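Local coordinates for AvrA (Salmonella typhimurium, PDB 6BE0), which probably transfers acetyl groups from acetyl-CoA to serine and threonine side chains of target proteins, and binds inositol hexakisphosphate, at residues A[86-91]-A[192-197]; A[95-100]-A[116-121]; A[171-176]-A[214-219]; A[274-277]-A[282-285]. All blocks are in the same frame, centred on the assembly; numbering follows the deposited sequence.

Contact 1: A[86-91]-A[192-197]; sequences LNLKFV and ALAKKL. With IHP (inositol hexakisphosphate), chain B.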
loop_
_atom_site.group_PDB
_atom_site.type_symbol
_atom_site.label_atom_id
_atom_site.label_comp_id
_atom_site.label_asym_id
_atom_site.label_seq_id
_atom_site.Cartn_x
_atom_site.Cartn_y
_atom_site.Cartn_z
ATOM N N LEU A 86 -5.028 -14.189 1.402
ATOM C CA LEU A 86 -4.262 -12.949 1.477
ATOM C C LEU A 86 -2.941 -13.122 2.224
ATOM O O LEU A 86 -1.904 -12.629 1.780
ATOM C CB LEU A 86 -5.101 -11.861 2.152
ATOM C CG LEU A 86 -4.420 -10.516 2.424
ATOM C CD1 LEU A 86 -4.078 -9.806 1.126
ATOM C CD2 LEU A 86 -5.308 -9.646 3.302
ATOM N N ASN A 87 -2.990 -13.819 3.358
ATOM C CA ASN A 87 -1.816 -14.018 4.204
ATOM C C ASN A 87 -1.136 -12.702 4.568
ATOM O O ASN A 87 0.023 -12.470 4.213
ATOM C CB ASN A 87 -0.810 -14.946 3.517
ATOM C CG ASN A 87 -1.299 -16.377 3.431
ATOM O OD1 ASN A 87 -2.199 -16.785 4.166
ATOM N ND2 ASN A 87 -0.699 -17.153 2.537
ATOM N N LEU A 88 -1.862 -11.844 5.279
ATOM C CA LEU A 88 -1.328 -10.553 5.690
ATOM C C LEU A 88 -0.835 -10.594 7.131
ATOM O O LEU A 88 -1.514 -11.114 8.018
ATOM C CB LEU A 88 -2.386 -9.460 5.531
ATOM C CG LEU A 88 -1.912 -8.026 5.785
ATOM C CD1 LEU A 88 -0.755 -7.656 4.864
ATOM C CD2 LEU A 88 -3.065 -7.052 5.606
ATOM N N LYS A 89 0.358 -10.047 7.346
ATOM C CA LYS A 89 0.942 -9.929 8.676
ATOM C C LYS A 89 1.289 -8.475 8.969
ATOM O O LYS A 89 1.787 -7.761 8.099
ATOM C CB LYS A 89 2.197 -10.798 8.799
ATOM C CG LYS A 89 1.925 -12.288 8.942
ATOM C CD LYS A 89 1.288 -12.603 10.285
ATOM C CE LYS A 89 1.255 -14.096 10.558
ATOM N NZ LYS A 89 0.550 -14.394 11.833
ATOM N N PHE A 90 1.015 -8.040 10.193
ATOM C CA PHE A 90 1.404 -6.708 10.636
ATOM C C PHE A 90 2.657 -6.801 11.493
ATOM O O PHE A 90 2.662 -7.462 12.533
ATOM C CB PHE A 90 0.269 -6.040 11.415
ATOM C CG PHE A 90 0.636 -4.700 11.992
ATOM C CD1 PHE A 90 1.171 -3.708 11.188
ATOM C CD2 PHE A 90 0.434 -4.432 13.334
ATOM C CE1 PHE A 90 1.508 -2.474 11.717
ATOM C CE2 PHE A 90 0.766 -3.202 13.868
ATOM C CZ PHE A 90 1.303 -2.221 13.058
ATOM N N VAL A 91 3.719 -6.147 11.038
ATOM C CA VAL A 91 4.989 -6.130 11.754
ATOM C C VAL A 91 5.331 -4.692 12.120
ATOM O O VAL A 91 4.975 -3.759 11.402
ATOM C CB VAL A 91 6.123 -6.761 10.920
ATOM C CG1 VAL A 91 5.851 -8.242 10.700
ATOM C CG2 VAL A 91 6.283 -6.042 9.588
ATOM N N ALA A 192 -4.867 -1.126 1.706
ATOM C CA ALA A 192 -5.628 -1.298 0.475
ATOM C C ALA A 192 -4.804 -2.039 -0.571
ATOM O O ALA A 192 -5.281 -2.993 -1.189
ATOM C CB ALA A 192 -6.078 0.052 -0.063
ATOM N N LEU A 193 -3.566 -1.594 -0.763
ATOM C CA LEU A 193 -2.660 -2.227 -1.715
ATOM C C LEU A 193 -2.418 -3.692 -1.361
ATOM O O LEU A 193 -2.311 -4.540 -2.245
ATOM C CB LEU A 193 -1.330 -1.475 -1.767
ATOM C CG LEU A 193 -1.368 -0.083 -2.402
ATOM C CD1 LEU A 193 -0.026 0.614 -2.228
ATOM C CD2 LEU A 193 -1.748 -0.158 -3.870
ATOM N N ALA A 194 -2.336 -3.983 -0.067
ATOM C CA ALA A 194 -2.119 -5.349 0.398
ATOM C C ALA A 194 -3.194 -6.282 -0.149
ATOM O O ALA A 194 -2.896 -7.377 -0.625
ATOM C CB ALA A 194 -2.099 -5.397 1.916
ATOM N N LYS A 195 -4.443 -5.835 -0.086
ATOM C CA LYS A 195 -5.561 -6.629 -0.576
ATOM C C LYS A 195 -5.543 -6.717 -2.101
ATOM O O LYS A 195 -5.922 -7.737 -2.673
ATOM C CB LYS A 195 -6.889 -6.045 -0.082
ATOM C CG LYS A 195 -7.354 -6.638 1.247
ATOM C CD LYS A 195 -7.797 -5.576 2.247
ATOM C CE LYS A 195 -9.114 -4.927 1.857
ATOM N NZ LYS A 195 -9.592 -3.982 2.909
ATOM N N LYS A 196 -5.092 -5.652 -2.757
ATOM C CA LYS A 196 -4.984 -5.646 -4.213
ATOM C C LYS A 196 -3.840 -6.540 -4.694
ATOM O O LYS A 196 -3.922 -7.135 -5.769
ATOM C CB LYS A 196 -4.786 -4.220 -4.732
ATOM C CG LYS A 196 -6.021 -3.334 -4.615
ATOM C CD LYS A 196 -7.134 -3.802 -5.544
ATOM C CE LYS A 196 -8.353 -2.895 -5.467
ATOM N NZ LYS A 196 -9.040 -2.983 -4.147
ATOM N N LEU A 197 -2.775 -6.630 -3.900
ATOM C CA LEU A 197 -1.654 -7.507 -4.226
ATOM C C LEU A 197 -2.121 -8.958 -4.331
ATOM O O LEU A 197 -1.565 -9.747 -5.096
ATOM C CB LEU A 197 -0.545 -7.386 -3.177
ATOM C CG LEU A 197 0.313 -6.119 -3.216
ATOM C CD1 LEU A 197 1.161 -6.013 -1.955
ATOM C CD2 LEU A 197 1.193 -6.092 -4.453
HETATM C C1 IHP B . -13.771 -3.786 -3.290
HETATM C C2 IHP B . -12.766 -2.883 -2.585
HETATM C C3 IHP B . -13.029 -1.420 -2.899
HETATM C C4 IHP B . -14.462 -1.050 -2.581
HETATM C C5 IHP B . -15.381 -1.864 -3.473
HETATM C C6 IHP B . -15.229 -3.347 -3.172
HETATM O O11 IHP B . -13.613 -5.101 -2.786
HETATM P P1 IHP B . -12.825 -6.159 -3.683
HETATM O O21 IHP B . -11.952 -7.017 -2.795
HETATM O O31 IHP B . -11.941 -5.456 -4.691
HETATM O O41 IHP B . -13.818 -7.032 -4.403
HETATM O O12 IHP B . -12.802 -3.114 -1.159
HETATM P P2 IHP B . -11.526 -3.687 -0.418
HETATM O O22 IHP B . -11.032 -4.942 -1.097
HETATM O O32 IHP B . -10.406 -2.674 -0.422
HETATM O O42 IHP B . -11.887 -4.020 1.013
HETATM O O13 IHP B . -12.117 -0.596 -2.170
HETATM P P3 IHP B . -10.979 0.191 -2.959
HETATM O O23 IHP B . -9.702 0.180 -2.155
HETATM O O33 IHP B . -10.714 -0.439 -4.306
HETATM O O43 IHP B . -11.407 1.621 -3.163
HETATM O O14 IHP B . -14.666 0.369 -2.715
HETATM P P4 IHP B . -14.691 1.158 -4.122
HETATM O O24 IHP B . -13.869 2.421 -3.999
HETATM O O34 IHP B . -14.131 0.323 -5.251
HETATM O O44 IHP B . -16.102 1.562 -4.452
HETATM O O15 IHP B . -16.747 -1.472 -3.326
HETATM P P5 IHP B . -17.713 -1.591 -4.575
HETATM O O25 IHP B . -17.095 -2.489 -5.627
HETATM O O35 IHP B . -19.029 -2.176 -4.126
HETATM O O45 IHP B . -17.963 -0.234 -5.185
HETATM O O16 IHP B . -15.748 -3.646 -1.877
HETATM P P6 IHP B . -16.759 -4.829 -1.715
HETATM O O26 IHP B . -17.388 -4.774 -0.348
HETATM O O36 IHP B . -17.838 -4.732 -2.763
HETATM O O46 IHP B . -16.044 -6.149 -1.861
#
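Leu86 and Leu88 press on Ala194 and Lys195 where an outermost strand of the mixed sheet, 88-91, and the loop leading into it meet helix 186-199, a sheet-on-helix layer of the YopJ-family fold. The two leucines touch the helix differently. Leu86 points CD1 at the backbone, reaching to 3.2 Å from Ala194 O and 3.9 Å from Lys195 CA; its other methyl meets the aliphatic part of Lys195, CD2 to CG 4.2 Å, the two side chains crossing at a slant. Leu88 straddles the small Ala194 side chain, its CD1 3.9 Å and its CD2 4.2 Å from Ala194 CB. With chi1 at -174°, its CG lies opposite the backbone N, and the branch can extend across the gap between strand and helix. Ala194 also touches Val127 of strand 125-133, so this helix face belongs to the buried core. The two lysines carry their amines away from the leucines to inositol hexakisphosphate, where further lysines and His239 gather round the phosphates. Lys195 NZ has a stronger partner in Glu295, a salt bridge, and gives only a weak bond to ligand O42. Lys196, bent twice along its chain, places NZ 3.0 Å from ligand O33.

Contact 2: A[95-100]-A[116-121]; sequences HELVSS and VNMGSS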
loop_
_atom_site.group_PDB
_atom_site.type_symbol
_atom_site.label_atom_id
_atom_site.label_comp_id
_atom_site.label_asym_id
_atom_site.label_seq_id
_atom_site.Cartn_x
_atom_site.Cartn_y
_atom_site.Cartn_z
ATOM N N HIS A 95 13.195 -5.156 11.456
ATOM C CA HIS A 95 13.751 -6.398 11.971
ATOM C C HIS A 95 12.671 -7.473 12.053
ATOM O O HIS A 95 12.897 -8.632 11.701
ATOM C CB HIS A 95 14.380 -6.182 13.348
ATOM C CG HIS A 95 14.938 -7.433 13.950
ATOM N ND1 HIS A 95 14.285 -8.137 14.939
ATOM C CD2 HIS A 95 16.077 -8.117 13.689
ATOM C CE1 HIS A 95 15.005 -9.194 15.270
ATOM N NE2 HIS A 95 16.097 -9.205 14.526
ATOM N N GLU A 96 11.494 -7.078 12.523
ATOM C CA GLU A 96 10.376 -7.998 12.646
ATOM C C GLU A 96 9.876 -8.410 11.263
ATOM O O GLU A 96 9.333 -9.501 11.092
ATOM C CB GLU A 96 9.248 -7.361 13.460
ATOM C CG GLU A 96 8.074 -8.290 13.744
ATOM C CD GLU A 96 6.998 -7.631 14.588
ATOM O OE1 GLU A 96 7.316 -6.664 15.314
ATOM O OE2 GLU A 96 5.834 -8.078 14.526
ATOM N N LEU A 97 10.065 -7.535 10.279
ATOM C CA LEU A 97 9.706 -7.849 8.899
ATOM C C LEU A 97 10.601 -8.945 8.337
ATOM O O LEU A 97 10.111 -9.968 7.860
ATOM C CB LEU A 97 9.803 -6.604 8.013
ATOM C CG LEU A 97 9.595 -6.831 6.510
ATOM C CD1 LEU A 97 8.120 -7.033 6.193
ATOM C CD2 LEU A 97 10.178 -5.689 5.693
ATOM N N VAL A 98 11.912 -8.720 8.381
ATOM C CA VAL A 98 12.854 -9.623 7.727
ATOM C C VAL A 98 12.888 -10.984 8.416
ATOM O O VAL A 98 13.078 -12.009 7.762
ATOM C CB VAL A 98 14.284 -9.030 7.687
ATOM C CG1 VAL A 98 14.315 -7.784 6.816
ATOM C CG2 VAL A 98 14.799 -8.731 9.092
ATOM N N SER A 99 12.697 -10.994 9.731
ATOM C CA SER A 99 12.638 -12.248 10.472
ATOM C C SER A 99 11.323 -12.969 10.183
ATOM O O SER A 99 11.259 -14.195 10.231
ATOM C CB SER A 99 12.797 -12.001 11.974
ATOM O OG SER A 99 11.705 -11.267 12.493
ATOM N N SER A 100 10.277 -12.203 9.878
ATOM C CA SER A 100 8.996 -12.782 9.479
ATOM C C SER A 100 9.067 -13.297 8.047
ATOM O O SER A 100 8.429 -14.291 7.706
ATOM C CB SER A 100 7.864 -11.762 9.605
ATOM O OG SER A 100 7.561 -11.493 10.962
ATOM N N VAL A 116 4.339 -3.126 7.342
ATOM C CA VAL A 116 5.500 -2.883 8.188
ATOM C C VAL A 116 5.614 -1.414 8.574
ATOM O O VAL A 116 5.634 -0.533 7.717
ATOM C CB VAL A 116 6.808 -3.340 7.492
ATOM C CG1 VAL A 116 6.929 -2.739 6.090
ATOM C CG2 VAL A 116 8.029 -3.001 8.350
ATOM N N ASN A 117 5.679 -1.162 9.878
ATOM C CA ASN A 117 6.017 0.161 10.380
ATOM C C ASN A 117 7.530 0.323 10.373
ATOM O O ASN A 117 8.228 -0.248 11.210
ATOM C CB ASN A 117 5.465 0.380 11.788
ATOM C CG ASN A 117 5.705 1.793 12.291
ATOM O OD1 ASN A 117 6.109 2.674 11.531
ATOM N ND2 ASN A 117 5.449 2.017 13.574
ATOM N N MET A 118 8.031 1.100 9.419
ATOM C CA MET A 118 9.467 1.226 9.212
ATOM C C MET A 118 10.071 2.249 10.164
ATOM O O MET A 118 11.263 2.203 10.462
ATOM C CB MET A 118 9.762 1.615 7.763
ATOM C CG MET A 118 8.877 0.911 6.740
ATOM S SD MET A 118 9.767 0.396 5.264
ATOM C CE MET A 118 10.328 -1.213 5.785
ATOM N N GLY A 119 9.244 3.171 10.641
ATOM C CA GLY A 119 9.704 4.215 11.538
ATOM C C GLY A 119 9.968 3.711 12.943
ATOM O O GLY A 119 9.436 2.679 13.353
ATOM N N SER A 120 10.798 4.445 13.679
ATOM C CA SER A 120 11.051 4.163 15.088
ATOM C C SER A 120 10.284 5.149 15.965
ATOM O O SER A 120 9.258 4.805 16.549
ATOM C CB SER A 120 12.547 4.237 15.394
ATOM O OG SER A 120 12.773 4.310 16.790
ATOM N N SER A 121 10.776 6.381 16.036
ATOM C CA SER A 121 10.119 7.431 16.809
ATOM C C SER A 121 8.950 8.049 16.046
ATOM O O SER A 121 8.477 9.131 16.396
ATOM C CB SER A 121 11.119 8.527 17.185
ATOM O OG SER A 121 10.516 9.494 18.030
#
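Leu97 of helix 94-106 lies against Val116 of strand 111-117, and the tight half of the contact rests on this pair. Their side chains cross at about a right angle: Leu97 CB faces Val116 CG2 at 4.0 Å, while Leu97 CD1 bends over to Val116 CB at 4.1 Å. Val116 adopts a chi1 of 52°, which wedges CG1 between its own N and carbonyl carbon and leaves CG2 on the side where it meets the leucine. Val91 of the neighbouring strand and Val128 of strand 125-133 touch both residues and extend the apolar cluster.

Towards the end of the strand the fit slackens. The Met118 side chain swings its terminal methyl back to the helix, yet CE comes no nearer than 4.5 Å to Leu97 CD2, and the chain then runs off into exposed serines. An Asx turn marks this exit: Asn117 OD1 accepts from Gly119 N at 3.3 Å, the donor standing well above the carbonyl plane, and accepts from His124 N as well. On the partly exposed side of the helix, Ser99 OG and Ser100 OG fold back on His95 O and Glu96 O, the latter at 2.7 Å; each carbonyl also takes the regular helical N-H. Leucine on valine is thus the seam of a beta-alpha-beta crossover, in which helix 94-106 links the adjacent parallel strands 88-91 and 111-117.

Contact 3: A[171-176]-A[214-219]; sequences YFAMVE and ERLCGE
Tyr171 and Glu214 meet where an outermost strand of the mixed sheet, 170-176, is flanked by the loop leaving helix 205-212. That helix ends in a Schellman motif, and Glu214 is its positive-phi residue. From this turn the glutamate side chain, with CG lying beside its own N (chi1 -49°) and the rest of the chain extended, reaches back to the tyrosine. Its aliphatic stem does part of the touching, CG lying 3.9 Å from Tyr171 CE2, and the carboxylate continues past the same corner of the ring with OE2 3.7 Å from CE2. The two side chains run crosswise, and the ring and carboxylate planes are 43° apart; no hydrogen bond joins them, only van der Waals touch at the solvent-facing end, where Glu214 is exposed. Ile212 also packs on the tyrosine.

Two residues along the strand, the contact itself is apolar. Leu216 has CG opposite its backbone N (chi1 -176°), which sends the branch inward to the strand, where it also touches Ile207 and Asn211 of the helix and Tyr231. Cys217 turns its sulfur to the same target. Both converge on one methyl: Ala173 CB lies 3.7 Å from Leu216 CD2 and 4.1 Å from Cys217 SG.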
loop_
_atom_site.group_PDB
_atom_site.type_symbol
_atom_site.label_atom_id
_atom_site.label_comp_id
_atom_site.label_asym_id
_atom_site.label_seq_id
_atom_site.Cartn_x
_atom_site.Cartn_y
_atom_site.Cartn_z
ATOM N N TYR A 171 15.745 -12.145 -3.558
ATOM C CA TYR A 171 15.913 -10.902 -4.304
ATOM C C TYR A 171 14.952 -9.824 -3.812
ATOM O O TYR A 171 13.754 -10.070 -3.656
ATOM C CB TYR A 171 15.706 -11.157 -5.798
ATOM C CG TYR A 171 16.656 -12.188 -6.361
ATOM C CD1 TYR A 171 16.323 -13.535 -6.367
ATOM C CD2 TYR A 171 17.888 -11.817 -6.877
ATOM C CE1 TYR A 171 17.191 -14.482 -6.877
ATOM C CE2 TYR A 171 18.762 -12.757 -7.388
ATOM C CZ TYR A 171 18.408 -14.087 -7.386
ATOM O OH TYR A 171 19.274 -15.030 -7.894
ATOM N N PHE A 172 15.493 -8.631 -3.574
ATOM C CA PHE A 172 14.726 -7.527 -3.009
ATOM C C PHE A 172 14.660 -6.328 -3.951
ATOM O O PHE A 172 15.614 -6.027 -4.670
ATOM C CB PHE A 172 15.327 -7.096 -1.670
ATOM C CG PHE A 172 14.744 -5.821 -1.126
ATOM C CD1 PHE A 172 15.395 -4.613 -1.311
ATOM C CD2 PHE A 172 13.541 -5.830 -0.438
ATOM C CE1 PHE A 172 14.860 -3.440 -0.814
ATOM C CE2 PHE A 172 13.002 -4.659 0.059
ATOM C CZ PHE A 172 13.663 -3.463 -0.129
ATOM N N ALA A 173 13.518 -5.646 -3.933
ATOM C CA ALA A 173 13.324 -4.436 -4.717
ATOM C C ALA A 173 12.366 -3.494 -3.998
ATOM O O ALA A 173 11.442 -3.933 -3.319
ATOM C CB ALA A 173 12.796 -4.775 -6.102
ATOM N N MET A 174 12.604 -2.196 -4.146
ATOM C CA MET A 174 11.736 -1.180 -3.569
ATOM C C MET A 174 11.087 -0.392 -4.698
ATOM O O MET A 174 11.760 0.012 -5.645
ATOM C CB MET A 174 12.531 -0.265 -2.638
ATOM C CG MET A 174 11.740 0.893 -2.061
ATOM S SD MET A 174 12.699 1.786 -0.825
ATOM C CE MET A 174 12.188 3.469 -1.150
ATOM N N VAL A 175 9.777 -0.191 -4.600
ATOM C CA VAL A 175 9.012 0.446 -5.665
ATOM C C VAL A 175 8.366 1.746 -5.193
ATOM O O VAL A 175 7.616 1.768 -4.216
ATOM C CB VAL A 175 7.919 -0.497 -6.207
ATOM C CG1 VAL A 175 7.096 0.191 -7.293
ATOM C CG2 VAL A 175 8.548 -1.770 -6.749
ATOM N N GLU A 176 8.670 2.824 -5.905
ATOM C CA GLU A 176 8.046 4.118 -5.671
ATOM C C GLU A 176 6.746 4.199 -6.460
ATOM O O GLU A 176 6.726 3.898 -7.652
ATOM C CB GLU A 176 8.994 5.250 -6.076
ATOM C CG GLU A 176 8.412 6.651 -5.955
ATOM C CD GLU A 176 9.266 7.693 -6.652
ATOM O OE1 GLU A 176 9.571 7.509 -7.850
ATOM O OE2 GLU A 176 9.633 8.695 -6.002
ATOM N N GLU A 214 16.616 -10.112 -11.947
ATOM C CA GLU A 214 17.399 -8.889 -11.826
ATOM C C GLU A 214 17.308 -8.056 -13.102
ATOM O O GLU A 214 18.322 -7.606 -13.636
ATOM C CB GLU A 214 18.858 -9.222 -11.498
ATOM C CG GLU A 214 19.012 -10.213 -10.349
ATOM C CD GLU A 214 20.456 -10.396 -9.918
ATOM O OE1 GLU A 214 21.065 -9.410 -9.455
ATOM O OE2 GLU A 214 20.980 -11.524 -10.045
ATOM N N ARG A 215 16.080 -7.867 -13.579
ATOM C CA ARG A 215 15.808 -7.054 -14.762
ATOM C C ARG A 215 14.847 -5.920 -14.431
ATOM O O ARG A 215 14.282 -5.293 -15.328
ATOM C CB ARG A 215 15.213 -7.911 -15.882
ATOM C CG ARG A 215 16.029 -9.135 -16.254
ATOM C CD ARG A 215 15.433 -9.813 -17.479
ATOM N NE ARG A 215 14.034 -10.190 -17.267
ATOM C CZ ARG A 215 13.592 -11.435 -17.095
ATOM N NH1 ARG A 215 14.426 -12.469 -17.114
ATOM N NH2 ARG A 215 12.296 -11.650 -16.910
ATOM N N LEU A 216 14.663 -5.661 -13.140
ATOM C CA LEU A 216 13.669 -4.695 -12.687
ATOM C C LEU A 216 14.285 -3.322 -12.449
ATOM O O LEU A 216 13.963 -2.359 -13.146
ATOM C CB LEU A 216 12.997 -5.197 -11.408
ATOM C CG LEU A 216 11.851 -4.349 -10.855
ATOM C CD1 LEU A 216 10.704 -4.256 -11.852
ATOM C CD2 LEU A 216 11.371 -4.931 -9.537
ATOM N N CYS A 217 15.173 -3.241 -11.463
ATOM C CA CYS A 217 15.791 -1.977 -11.083
ATOM C C CYS A 217 17.117 -1.769 -11.807
ATOM O O CYS A 217 17.411 -0.671 -12.282
ATOM C CB CYS A 217 16.007 -1.925 -9.569
ATOM S SG CYS A 217 14.484 -2.030 -8.603
ATOM N N GLY A 218 17.911 -2.830 -11.891
ATOM C CA GLY A 218 19.221 -2.751 -12.507
ATOM C C GLY A 218 20.133 -1.794 -11.764
ATOM O O GLY A 218 20.300 -1.898 -10.549
ATOM N N GLU A 219 20.722 -0.858 -12.501
ATOM C CA GLU A 219 21.662 0.098 -11.930
ATOM C C GLU A 219 21.020 0.969 -10.855
ATOM O O GLU A 219 21.628 1.228 -9.815
ATOM C CB GLU A 219 22.245 0.983 -13.033
ATOM C CG GLU A 219 23.039 0.214 -14.076
ATOM C CD GLU A 219 23.659 1.120 -15.124
ATOM O OE1 GLU A 219 23.498 2.355 -15.018
ATOM O OE2 GLU A 219 24.308 0.596 -16.054
#

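Contact 4: A[274-277]-A[282-285]; sequences NNAV and KKLS. With COA (coenzyme A), chain C.
Val277 and Leu284 are joined by two backbone hydrogen bonds, Val277 N to Leu284 O at 2.7 Å and Leu284 N to Val277 O at 2.8 Å, both close to straight. This is the hydrogen-bonded pair of a short antiparallel hairpin. One step along, Ala276 and Ser285 form the non-hydrogen-bonded pair, their CA atoms 4.2 Å apart. Weaker CA-H...O contacts supplement the ladder, Lys283 CA approaching Val277 O and Ser285 CA approaching Asn275 O. Among the polar side chains, Ser285 OG passes near Asn275 O at 3.5 Å but bonds to Ser287 N. Lys283 lays its CG against Ala276 CB at 3.9 Å and then, bent at chi3, takes NZ to a salt bridge with Asp273.

Further out, the Val277 and Leu284 side chains share one face of the hairpin. Leu284 has CG beside its own N (chi1 -61°), and its CD2 stands over the flat face of the coenzyme A adenine, 3.6 Å from N3A, while CB lies outside the ring's outline, nearest C2A. The leucine is thus an apolar lid on the base, and Ser285 borders the same pocket through its backbone O. Ile60 backs the leucine, while Asn275 is tied to Arg271 O and Lys290. The hairpin therefore bridges two helices, following 268-273, whose end the Asn275 and Lys283 side chains grip, and leading straight into 287-300.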
loop_
_atom_site.group_PDB
_atom_site.type_symbol
_atom_site.label_atom_id
_atom_site.label_comp_id
_atom_site.label_asym_id
_atom_site.label_seq_id
_atom_site.Cartn_x
_atom_site.Cartn_y
_atom_site.Cartn_z
ATOM N N ASN A 274 -15.530 11.460 -8.285
ATOM C CA ASN A 274 -16.601 11.176 -7.331
ATOM C C ASN A 274 -16.107 11.066 -5.890
ATOM O O ASN A 274 -16.897 10.832 -4.974
ATOM C CB ASN A 274 -17.326 9.886 -7.718
ATOM C CG ASN A 274 -18.169 10.041 -8.970
ATOM O OD1 ASN A 274 -18.493 11.153 -9.387
ATOM N ND2 ASN A 274 -18.542 8.917 -9.571
ATOM N N ASN A 275 -14.801 11.230 -5.695
ATOM C CA ASN A 275 -14.209 11.200 -4.363
ATOM C C ASN A 275 -13.256 12.374 -4.164
ATOM O O ASN A 275 -12.199 12.234 -3.546
ATOM C CB ASN A 275 -13.475 9.878 -4.138
ATOM C CG ASN A 275 -14.403 8.682 -4.182
ATOM O OD1 ASN A 275 -14.827 8.172 -3.146
ATOM N ND2 ASN A 275 -14.728 8.229 -5.387
ATOM N N ALA A 276 -13.644 13.530 -4.695
ATOM C CA ALA A 276 -12.833 14.739 -4.598
ATOM C C ALA A 276 -13.590 15.866 -3.900
ATOM O O ALA A 276 -14.816 15.830 -3.778
ATOM C CB ALA A 276 -12.383 15.184 -5.982
ATOM N N VAL A 277 -12.839 16.866 -3.450
ATOM C CA VAL A 277 -13.391 18.007 -2.729
ATOM C C VAL A 277 -12.653 19.273 -3.153
ATOM O O VAL A 277 -11.507 19.207 -3.597
ATOM C CB VAL A 277 -13.277 17.807 -1.195
ATOM C CG1 VAL A 277 -13.587 19.094 -0.429
ATOM C CG2 VAL A 277 -14.195 16.683 -0.738
ATOM N N LYS A 282 -8.754 24.484 -5.141
ATOM C CA LYS A 282 -7.876 23.383 -5.530
ATOM C C LYS A 282 -8.571 22.047 -5.300
ATOM O O LYS A 282 -9.012 21.751 -4.188
ATOM C CB LYS A 282 -6.559 23.439 -4.752
ATOM C CG LYS A 282 -5.683 24.636 -5.098
ATOM C CD LYS A 282 -4.368 24.603 -4.334
ATOM C CE LYS A 282 -3.479 25.782 -4.698
ATOM N NZ LYS A 282 -2.202 25.777 -3.930
ATOM N N LYS A 283 -8.667 21.245 -6.355
ATOM C CA LYS A 283 -9.356 19.962 -6.277
ATOM C C LYS A 283 -8.473 18.908 -5.617
ATOM O O LYS A 283 -7.437 18.523 -6.161
ATOM C CB LYS A 283 -9.785 19.494 -7.671
ATOM C CG LYS A 283 -10.687 18.267 -7.652
ATOM C CD LYS A 283 -11.316 17.989 -9.012
ATOM C CE LYS A 283 -10.314 17.403 -9.995
ATOM N NZ LYS A 283 -10.970 16.983 -11.267
ATOM N N LEU A 284 -8.894 18.456 -4.439
ATOM C CA LEU A 284 -8.171 17.437 -3.686
ATOM C C LEU A 284 -8.988 16.157 -3.592
ATOM O O LEU A 284 -10.216 16.191 -3.679
ATOM C CB LEU A 284 -7.837 17.942 -2.282
ATOM C CG LEU A 284 -6.939 19.176 -2.189
ATOM C CD1 LEU A 284 -6.798 19.607 -0.737
ATOM C CD2 LEU A 284 -5.576 18.906 -2.805
ATOM N N SER A 285 -8.301 15.033 -3.408
ATOM C CA SER A 285 -8.961 13.741 -3.253
ATOM C C SER A 285 -9.036 13.340 -1.786
ATOM O O SER A 285 -8.025 13.343 -1.082
ATOM C CB SER A 285 -8.225 12.661 -4.048
ATOM O OG SER A 285 -8.771 11.380 -3.782
HETATM N N1A COA C . -4.370 15.707 -0.424
HETATM C C2A COA C . -4.681 15.424 -1.725
HETATM N N3A COA C . -3.832 15.795 -2.730
HETATM C C4A COA C . -2.666 16.454 -2.445
HETATM C C5A COA C . -2.351 16.736 -1.162
HETATM C C6A COA C . -3.221 16.354 -0.147
HETATM N N6A COA C . -3.471 16.341 1.259
HETATM N N7A COA C . -1.153 17.386 -1.150
HETATM C C8A COA C . -0.729 17.502 -2.435
HETATM N N9A COA C . -1.656 16.933 -3.238
HETATM C C1B COA C . -1.636 16.815 -4.658
HETATM C C2B COA C . -2.497 17.641 -5.211
HETATM O O2B COA C . -3.738 16.947 -5.514
HETATM C C3B COA C . -1.782 18.153 -6.574
HETATM O O3B COA C . -1.860 17.155 -7.592
HETATM P P3B COA C . -2.670 17.477 -8.948
HETATM O O7A COA C . -4.153 17.518 -8.658
HETATM O O8A COA C . -2.227 18.809 -9.502
HETATM O O9A COA C . -2.391 16.397 -9.972
HETATM C C4B COA C . -0.491 18.356 -6.221
HETATM O O4B COA C . -0.206 17.258 -5.205
HETATM C C5B COA C . -0.324 19.730 -5.587
HETATM O O5B COA C . 0.973 19.843 -5.010
HETATM P P1A COA C . 2.047 20.823 -5.680
HETATM O O1A COA C . 1.765 20.972 -7.167
HETATM O O2A COA C . 1.973 22.180 -5.002
HETATM O O3A COA C . 3.498 20.220 -5.479
#

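How the contacts relate
Contacts 1, 2 and 3 all reach the five-stranded sheet, whereas contact 4 is a separate two-stranded hairpin near the surface, its centre about 33 Å from those of contacts 2 and 3. Contacts 1 and 2 are buried and touch each other: Val91 of one packs on Val116 of the other, and strands 88-91 and 111-117 are neighbours. Contact 3 lies at the other outermost strand and is partly buried, joining an apolar cluster of two methyls and a sulfur to an exposed glutamate against a tyrosine. None of these three has a hydrogen bond between its segments; contact 4 depends on them. Ligands also divide the set: inositol hexakisphosphate at contact 1, coenzyme A at contact 4.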